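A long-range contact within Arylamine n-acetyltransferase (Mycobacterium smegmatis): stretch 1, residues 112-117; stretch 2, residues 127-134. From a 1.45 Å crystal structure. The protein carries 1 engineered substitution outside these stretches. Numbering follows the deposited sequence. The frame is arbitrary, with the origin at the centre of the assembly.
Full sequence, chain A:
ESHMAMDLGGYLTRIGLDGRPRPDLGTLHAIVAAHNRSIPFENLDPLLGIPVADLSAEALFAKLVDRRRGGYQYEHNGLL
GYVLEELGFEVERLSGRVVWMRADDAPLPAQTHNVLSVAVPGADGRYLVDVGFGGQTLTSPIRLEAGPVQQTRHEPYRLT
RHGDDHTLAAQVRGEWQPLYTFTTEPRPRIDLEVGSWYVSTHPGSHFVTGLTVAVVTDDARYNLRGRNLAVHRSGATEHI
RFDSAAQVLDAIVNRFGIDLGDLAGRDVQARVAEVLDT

Stretch 1, residues 112-117: THNVLS
Stretch 2 127-134: YLVDVGFG

Residues 113-117 are extended strand, and the strand continues past Ser117. Residues 127-129 form a second strand, and 130-133 leave it as loop. The two strands are antiparallel, with N-to-C directions at 148° and axes 4.8 Å apart at closest. Phi/psi are -115/142 at Leu116, -129/128 at Val129, -150/104 at Asp130 and -118/8 at Gly132.

Backbone pairing sets the register. Leu116 faces Val129 as a hydrogen-bonded pair, CA to CA 5.0 Å. Leu116 N donates to Val129 O at 2.9 Å, and Val129 N donates to Leu116 O at 3.0 Å. Ser117 and Leu128 follow as a non-hydrogen-bonded pair, CA to CA 4.9 Å. Here Ser117 CA approaches Tyr127 O at 3.4 Å, a CA-H...O contact.

Apolar contacts lie on both faces. Leu116 (chi1 m, chi2 t) and Val129 (chi1 t) share one, CB to CB 4.1 Å. Leu128 (t, p) points to the other, and its CD1 meets CG2 of Val115 (m) at 3.6 Å.

Polar contact joins the strand to the loop. His113 (t, chi2 29°) points toward stretch 2, and its NE2 donates to Asp130 OD2 at 2.9 Å, nearly straight at 167°. The acceptor lies near the ring plane, as an N-H donor on that ring requires, leaving the face free for Phe133. Asp130 (t, chi2 10°) is held from its own loop too: Gly132 N donates to Asp130 OD1 at 3.0 Å.

Phe133 (t, chi2 63°) places CD1 over one His113 face, 3.6 Å from His113 NE2. The ring planes meet obliquely, at 54°.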

ATOM      1  N   THR A 112       2.064 -14.889  27.861  1.00  8.53           N
ATOM      2  CA  THR A 112       1.245 -13.729  27.494  1.00  8.77           C
ATOM      3  C   THR A 112       0.194 -14.060  26.437  1.00  8.76           C
ATOM      4  O   THR A 112      -0.526 -13.174  25.963  1.00  8.45           O
ATOM      5  CB  THR A 112       2.096 -12.587  26.941  1.00  8.25           C
ATOM      6  OG1 THR A 112       2.675 -13.002  25.702  1.00  8.97           O
ATOM      7  CG2 THR A 112       3.186 -12.165  27.917  1.00  9.15           C
ATOM      8  N   HIS A 113       0.119 -15.330  26.048  1.00  8.85           N
ATOM      9  CA  HIS A 113      -0.843 -15.735  25.025  1.00  9.01           C
ATOM     10  C   HIS A 113      -1.822 -16.763  25.576  1.00  9.05           C
ATOM     11  O   HIS A 113      -1.539 -17.445  26.581  1.00 10.04           O
ATOM     12  CB  HIS A 113      -0.117 -16.265  23.783  1.00  9.55           C
ATOM     13  CG  HIS A 113      -0.979 -16.346  22.555  1.00  9.02           C
ATOM     14  ND1 HIS A 113      -2.045 -15.501  22.329  1.00 10.03           N
ATOM     15  CD2 HIS A 113      -0.897 -17.143  21.461  1.00  8.81           C
ATOM     16  CE1 HIS A 113      -2.605 -15.799  21.168  1.00  9.54           C
ATOM     17  NE2 HIS A 113      -1.926 -16.793  20.621  1.00  8.20           N
ATOM     18  N   ASN A 114      -2.968 -16.867  24.915  1.00  9.22           N
ATOM     19  CA  ASN A 114      -4.052 -17.770  25.304  1.00  9.84           C
ATOM     20  C   ASN A 114      -4.613 -18.301  23.994  1.00  9.74           C
ATOM     21  O   ASN A 114      -4.918 -17.512  23.094  1.00 10.31           O
ATOM     22  CB  ASN A 114      -5.098 -16.971  26.108  1.00 10.64           C
ATOM     23  CG  ASN A 114      -6.423 -17.710  26.354  1.00 11.40           C
ATOM     24  OD1 ASN A 114      -7.471 -17.065  26.383  1.00 14.73           O
ATOM     25  ND2 ASN A 114      -6.385 -19.033  26.561  1.00 11.96           N
ATOM     26  N   VAL A 115      -4.688 -19.633  23.877  1.00  9.63           N
ATOM     27  CA  VAL A 115      -5.237 -20.287  22.689  1.00 10.28           C
ATOM     28  C   VAL A 115      -6.210 -21.390  23.126  1.00 10.50           C
ATOM     29  O   VAL A 115      -6.339 -21.661  24.331  1.00 10.94           O
ATOM     30  CB  VAL A 115      -4.138 -20.859  21.743  1.00 10.28           C
ATOM     31  CG1 VAL A 115      -3.215 -19.748  21.280  1.00 10.98           C
ATOM     32  CG2 VAL A 115      -3.340 -22.001  22.406  1.00 10.75           C
ATOM     33  N   LEU A 116      -6.898 -22.007  22.164  1.00 11.15           N
ATOM     34  CA  LEU A 116      -7.890 -23.036  22.489  1.00 11.39           C
ATOM     35  C   LEU A 116      -7.474 -24.387  21.951  1.00 12.00           C
ATOM     36  O   LEU A 116      -6.914 -24.474  20.850  1.00 12.12           O
ATOM     37  CB  LEU A 116      -9.253 -22.684  21.902  1.00 11.67           C
ATOM     38  CG  LEU A 116      -9.789 -21.302  22.283  1.00 10.30           C
ATOM     39  CD1 LEU A 116     -11.099 -21.047  21.536  1.00 11.94           C
ATOM     40  CD2 LEU A 116      -9.962 -21.185  23.806  1.00 11.28           C
ATOM     41  N   SER A 117      -7.748 -25.428  22.733  1.00 11.97           N
ATOM     42  CA  SER A 117      -7.667 -26.791  22.231  1.00 12.84           C
ATOM     43  C   SER A 117      -9.099 -27.332  22.193  1.00 13.56           C
ATOM     44  O   SER A 117      -9.768 -27.422  23.240  1.00 13.52           O
ATOM     45  CB  SER A 117      -6.749 -27.633  23.105  1.00 13.01           C
ATOM     46  OG  SER A 117      -6.866 -29.001  22.748  1.00 13.41           O
ATOM     47  N   TYR A 127      -8.125 -29.919  18.043  1.00 17.30           N
ATOM     48  CA  TYR A 127      -7.721 -28.869  17.121  1.00 16.28           C
ATOM     49  C   TYR A 127      -7.217 -27.650  17.866  1.00 15.01           C
ATOM     50  O   TYR A 127      -7.806 -27.240  18.873  1.00 15.07           O
ATOM     51  CB  TYR A 127      -8.894 -28.472  16.234  1.00 17.84           C
ATOM     52  CG  TYR A 127      -9.266 -29.583  15.299  1.00 19.44           C
ATOM     53  CD1 TYR A 127     -10.107 -30.622  15.715  1.00 20.86           C
ATOM     54  CD2 TYR A 127      -8.737 -29.624  14.015  1.00 20.18           C
ATOM     55  CE1 TYR A 127     -10.423 -31.674  14.840  1.00 21.56           C
ATOM     56  CE2 TYR A 127      -9.049 -30.653  13.143  1.00 21.12           C
ATOM     57  CZ  TYR A 127      -9.883 -31.667  13.554  1.00 21.41           C
ATOM     58  OH  TYR A 127     -10.163 -32.676  12.659  1.00 22.94           O
ATOM     59  N   LEU A 128      -6.116 -27.090  17.376  1.00 12.83           N
ATOM     60  CA  LEU A 128      -5.675 -25.767  17.824  1.00 11.72           C
ATOM     61  C   LEU A 128      -6.519 -24.699  17.153  1.00 11.79           C
ATOM     62  O   LEU A 128      -6.678 -24.689  15.927  1.00 11.37           O
ATOM     63  CB  LEU A 128      -4.195 -25.555  17.511  1.00 11.58           C
ATOM     64  CG  LEU A 128      -3.636 -24.173  17.896  1.00 10.50           C
ATOM     65  CD1 LEU A 128      -3.741 -23.916  19.397  1.00 11.16           C
ATOM     66  CD2 LEU A 128      -2.220 -24.037  17.386  1.00 11.38           C
ATOM     67  N   VAL A 129      -7.074 -23.804  17.966  1.00 11.01           N
ATOM     68  CA  VAL A 129      -7.867 -22.689  17.457  1.00 10.66           C
ATOM     69  C   VAL A 129      -7.306 -21.424  18.094  1.00 10.41           C
ATOM     70  O   VAL A 129      -7.136 -21.355  19.311  1.00 10.36           O
ATOM     71  CB  VAL A 129      -9.370 -22.864  17.789  1.00 11.06           C
ATOM     72  CG1 VAL A 129     -10.149 -21.640  17.369  1.00 12.64           C
ATOM     73  CG2 VAL A 129      -9.912 -24.117  17.074  1.00 12.46           C
ATOM     74  N   ASP A 130      -6.993 -20.439  17.258  1.00  9.39           N
ATOM     75  CA  ASP A 130      -6.417 -19.198  17.769  1.00  9.24           C
ATOM     76  C   ASP A 130      -6.838 -18.077  16.850  1.00  9.24           C
ATOM     77  O   ASP A 130      -6.330 -17.958  15.744  1.00 10.19           O
ATOM     78  CB  ASP A 130      -4.891 -19.320  17.825  1.00  9.58           C
ATOM     79  CG  ASP A 130      -4.196 -18.036  18.287  1.00  9.47           C
ATOM     80  OD1 ASP A 130      -4.878 -17.095  18.760  1.00  8.55           O
ATOM     81  OD2 ASP A 130      -2.942 -17.991  18.190  1.00  9.34           O
ATOM     82  N   VAL A 131      -7.800 -17.287  17.301  1.00  8.51           N
ATOM     83  CA  VAL A 131      -8.257 -16.129  16.536  1.00  8.45           C
ATOM     84  C   VAL A 131      -7.778 -14.824  17.191  1.00  8.09           C
ATOM     85  O   VAL A 131      -8.256 -13.737  16.852  1.00  8.46           O
ATOM     86  CB  VAL A 131      -9.792 -16.128  16.333  1.00  9.37           C
ATOM     87  CG1 VAL A 131     -10.229 -17.366  15.524  1.00 10.07           C
ATOM     88  CG2 VAL A 131     -10.524 -16.067  17.684  1.00 10.25           C
ATOM     89  N   GLY A 132      -6.837 -14.949  18.126  1.00  8.21           N
ATOM     90  CA  GLY A 132      -6.432 -13.816  18.950  1.00  8.60           C
ATOM     91  C   GLY A 132      -4.995 -13.347  18.851  1.00  8.36           C
ATOM     92  O   GLY A 132      -4.579 -12.481  19.640  1.00  9.50           O
ATOM     93  N   PHE A 133      -4.231 -13.881  17.894  1.00  8.14           N
ATOM     94  CA  PHE A 133      -2.797 -13.553  17.817  1.00  8.53           C
ATOM     95  C   PHE A 133      -2.538 -12.258  17.030  1.00  9.22           C
ATOM     96  O   PHE A 133      -1.407 -11.768  17.008  1.00 11.59           O
ATOM     97  CB  PHE A 133      -2.016 -14.713  17.187  1.00  8.89           C
ATOM     98  CG  PHE A 133      -0.520 -14.584  17.319  1.00  8.70           C
ATOM     99  CD1 PHE A 133       0.094 -14.577  18.580  1.00 10.09           C
ATOM    100  CD2 PHE A 133       0.281 -14.483  16.181  1.00  9.96           C
ATOM    101  CE1 PHE A 133       1.490 -14.450  18.697  1.00 10.41           C
ATOM    102  CE2 PHE A 133       1.675 -14.375  16.295  1.00  9.19           C
ATOM    103  CZ  PHE A 133       2.272 -14.353  17.552  1.00  9.96           C
ATOM    104  N   GLY A 134      -3.572 -11.722  16.388  1.00  8.80           N
ATOM    105  CA  GLY A 134      -3.468 -10.457  15.643  1.00  8.47           C
ATOM    106  C   GLY A 134      -3.336 -10.683  14.144  1.00  8.95           C
ATOM    107  O   GLY A 134      -3.951 -11.600  13.586  1.00  8.74           O
TER